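Local coordinates for putative adhesin (Komagataella phaffii, PDB 5FX8), which is a putative cell-surface adhesion protein that may take part in cell-cell interaction, its N-terminal part consisting of two cohesin-like domains, at residues Q185-D191 against F265-L269. Numbering follows the deposited sequence.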
loop_
_atom_site.group_PDB
_atom_site.type_symbol
_atom_site.label_atom_id
_atom_site.label_comp_id
_atom_site.label_asym_id
_atom_site.label_seq_id
_atom_site.Cartn_x
_atom_site.Cartn_y
_atom_site.Cartn_z
ATOM N N GLN C 185 -31.126 -15.238 37.631
ATOM C CA GLN C 185 -32.456 -15.070 38.185
ATOM C C GLN C 185 -32.967 -16.383 38.778
ATOM O O GLN C 185 -32.634 -17.465 38.294
ATOM C CB GLN C 185 -33.407 -14.543 37.115
ATOM C CG GLN C 185 -34.581 -15.402 36.905
ATOM C CD GLN C 185 -35.613 -14.788 36.031
ATOM O OE1 GLN C 185 -36.668 -15.371 35.826
ATOM N NE2 GLN C 185 -35.332 -13.612 35.502
ATOM N N THR C 186 -33.749 -16.273 39.851
ATOM C CA THR C 186 -34.479 -17.406 40.423
ATOM C C THR C 186 -35.878 -16.920 40.675
ATOM O O THR C 186 -36.051 -15.810 41.153
ATOM C CB THR C 186 -33.882 -17.914 41.757
ATOM O OG1 THR C 186 -33.971 -16.873 42.735
ATOM C CG2 THR C 186 -32.452 -18.295 41.601
ATOM N N PRO C 187 -36.886 -17.750 40.398
ATOM C CA PRO C 187 -36.827 -19.130 39.938
ATOM C C PRO C 187 -37.059 -19.344 38.451
ATOM O O PRO C 187 -37.232 -20.500 38.067
ATOM C CB PRO C 187 -37.976 -19.761 40.692
ATOM C CG PRO C 187 -39.002 -18.701 40.637
ATOM C CD PRO C 187 -38.249 -17.412 40.837
ATOM N N GLY C 188 -37.087 -18.305 37.636
ATOM C CA GLY C 188 -37.477 -18.485 36.248
ATOM C C GLY C 188 -36.558 -19.415 35.469
ATOM O O GLY C 188 -35.487 -19.831 35.912
ATOM N N THR C 189 -37.011 -19.745 34.262
ATOM C CA THR C 189 -36.254 -20.554 33.314
ATOM C C THR C 189 -36.144 -19.807 31.995
ATOM O O THR C 189 -37.159 -19.579 31.329
ATOM C CB THR C 189 -36.908 -21.921 33.089
ATOM O OG1 THR C 189 -36.669 -22.761 34.221
ATOM C CG2 THR C 189 -36.314 -22.590 31.875
ATOM N N PHE C 190 -34.914 -19.454 31.610
ATOM C CA PHE C 190 -34.685 -18.670 30.398
ATOM C C PHE C 190 -34.952 -19.501 29.155
ATOM O O PHE C 190 -34.605 -20.679 29.097
ATOM C CB PHE C 190 -33.255 -18.136 30.358
ATOM C CG PHE C 190 -33.031 -16.949 31.236
ATOM C CD1 PHE C 190 -33.854 -15.843 31.146
ATOM C CD2 PHE C 190 -32.015 -16.942 32.178
ATOM C CE1 PHE C 190 -33.655 -14.751 31.974
ATOM C CE2 PHE C 190 -31.824 -15.848 33.009
ATOM C CZ PHE C 190 -32.640 -14.758 32.905
ATOM N N ASP C 191 -35.585 -18.880 28.166
ATOM C CA ASP C 191 -35.839 -19.490 26.861
ATOM C C ASP C 191 -34.706 -19.081 25.924
ATOM O O ASP C 191 -34.658 -17.955 25.423
ATOM C CB ASP C 191 -37.200 -19.068 26.318
ATOM C CG ASP C 191 -37.577 -19.800 25.046
ATOM O OD1 ASP C 191 -36.703 -20.451 24.434
ATOM O OD2 ASP C 191 -38.754 -19.713 24.647
ATOM N N PHE C 265 -34.497 -10.731 26.642
ATOM C CA PHE C 265 -34.498 -12.162 26.926
ATOM C C PHE C 265 -35.734 -12.567 27.715
ATOM O O PHE C 265 -36.060 -11.970 28.741
ATOM C CB PHE C 265 -33.222 -12.617 27.648
ATOM C CG PHE C 265 -32.759 -11.703 28.714
ATOM C CD1 PHE C 265 -32.071 -10.553 28.402
ATOM C CD2 PHE C 265 -32.970 -12.019 30.041
ATOM C CE1 PHE C 265 -31.634 -9.713 29.385
ATOM C CE2 PHE C 265 -32.525 -11.190 31.046
ATOM C CZ PHE C 265 -31.856 -10.036 30.719
ATOM N N LEU C 266 -36.404 -13.597 27.229
ATOM C CA LEU C 266 -37.635 -14.075 27.820
ATOM C C LEU C 266 -37.329 -15.036 28.952
ATOM O O LEU C 266 -36.384 -15.823 28.896
ATOM C CB LEU C 266 -38.487 -14.778 26.766
ATOM C CG LEU C 266 -39.922 -15.208 27.054
ATOM C CD1 LEU C 266 -40.731 -13.994 27.357
ATOM C CD2 LEU C 266 -40.512 -15.912 25.856
ATOM N N SER C 267 -38.156 -14.973 29.982
ATOM C CA SER C 267 -38.094 -15.903 31.096
ATOM C C SER C 267 -39.492 -16.458 31.337
ATOM O O SER C 267 -40.402 -15.717 31.715
ATOM C CB SER C 267 -37.544 -15.216 32.338
ATOM O OG SER C 267 -37.370 -16.139 33.387
ATOM N N ASN C 268 -39.667 -17.752 31.100
ATOM C CA ASN C 268 -40.909 -18.431 31.439
ATOM C C ASN C 268 -40.970 -18.734 32.933
ATOM O O ASN C 268 -39.976 -19.130 33.542
ATOM C CB ASN C 268 -41.037 -19.710 30.622
ATOM C CG ASN C 268 -41.257 -19.429 29.156
ATOM O OD1 ASN C 268 -42.154 -18.671 28.799
ATOM N ND2 ASN C 268 -40.430 -20.012 28.295
ATOM N N LEU C 269 -42.146 -18.529 33.529
ATOM C CA LEU C 269 -42.348 -18.727 34.959
ATOM C C LEU C 269 -43.404 -19.795 35.224
ATOM O O LEU C 269 -44.338 -19.979 34.441
ATOM C CB LEU C 269 -42.778 -17.424 35.632
ATOM C CG LEU C 269 -41.841 -16.245 35.395
ATOM C CD1 LEU C 269 -42.478 -14.939 35.835
ATOM C CD2 LEU C 269 -40.532 -16.470 36.123
#
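Start at Phe265, inside strand 260-268: its ring meets that of Phe190 obliquely, centroids 5.5 Å apart and Phe190 CE1 3.4 Å from Phe265 CD2, with Trp165 and Thr183 alongside. Leu266 O accepts a nearly straight hydrogen bond from Asp191 N (3.2 Å), and Asp191 OD1 one from Ser193 N. Ser267 faces Phe190 in a non-hydrogen-bonded antiparallel pair, both side chains pointing into the interior, with Ser267 CB 3.9 Å from Phe190 CD1 and Ser267 OG 3.7 Å from Gly188 CA. A CB on Gly188 would run into Ser267 OG and the Gln185 side chain. Asn268 and Thr189 form the hydrogen-bonded pair: Thr189 N to Asn268 O and Asn268 N to Thr189 O, each 3.1 Å, the second more bent, with both side chains on the outer face. Leu269 then leaves the strand, laying CD2 3.7 Å from Gly188 CA and touching Val276. Cis-Pro187 and Gly188 turn the chain from strand 176-186 of one five-stranded sheet into strand 189-200 of the other. Two antiparallel sheets, linked by this tight turn and packed around an interior the Phe rings help fill, make the beta sandwich of the second cohesin-like domain.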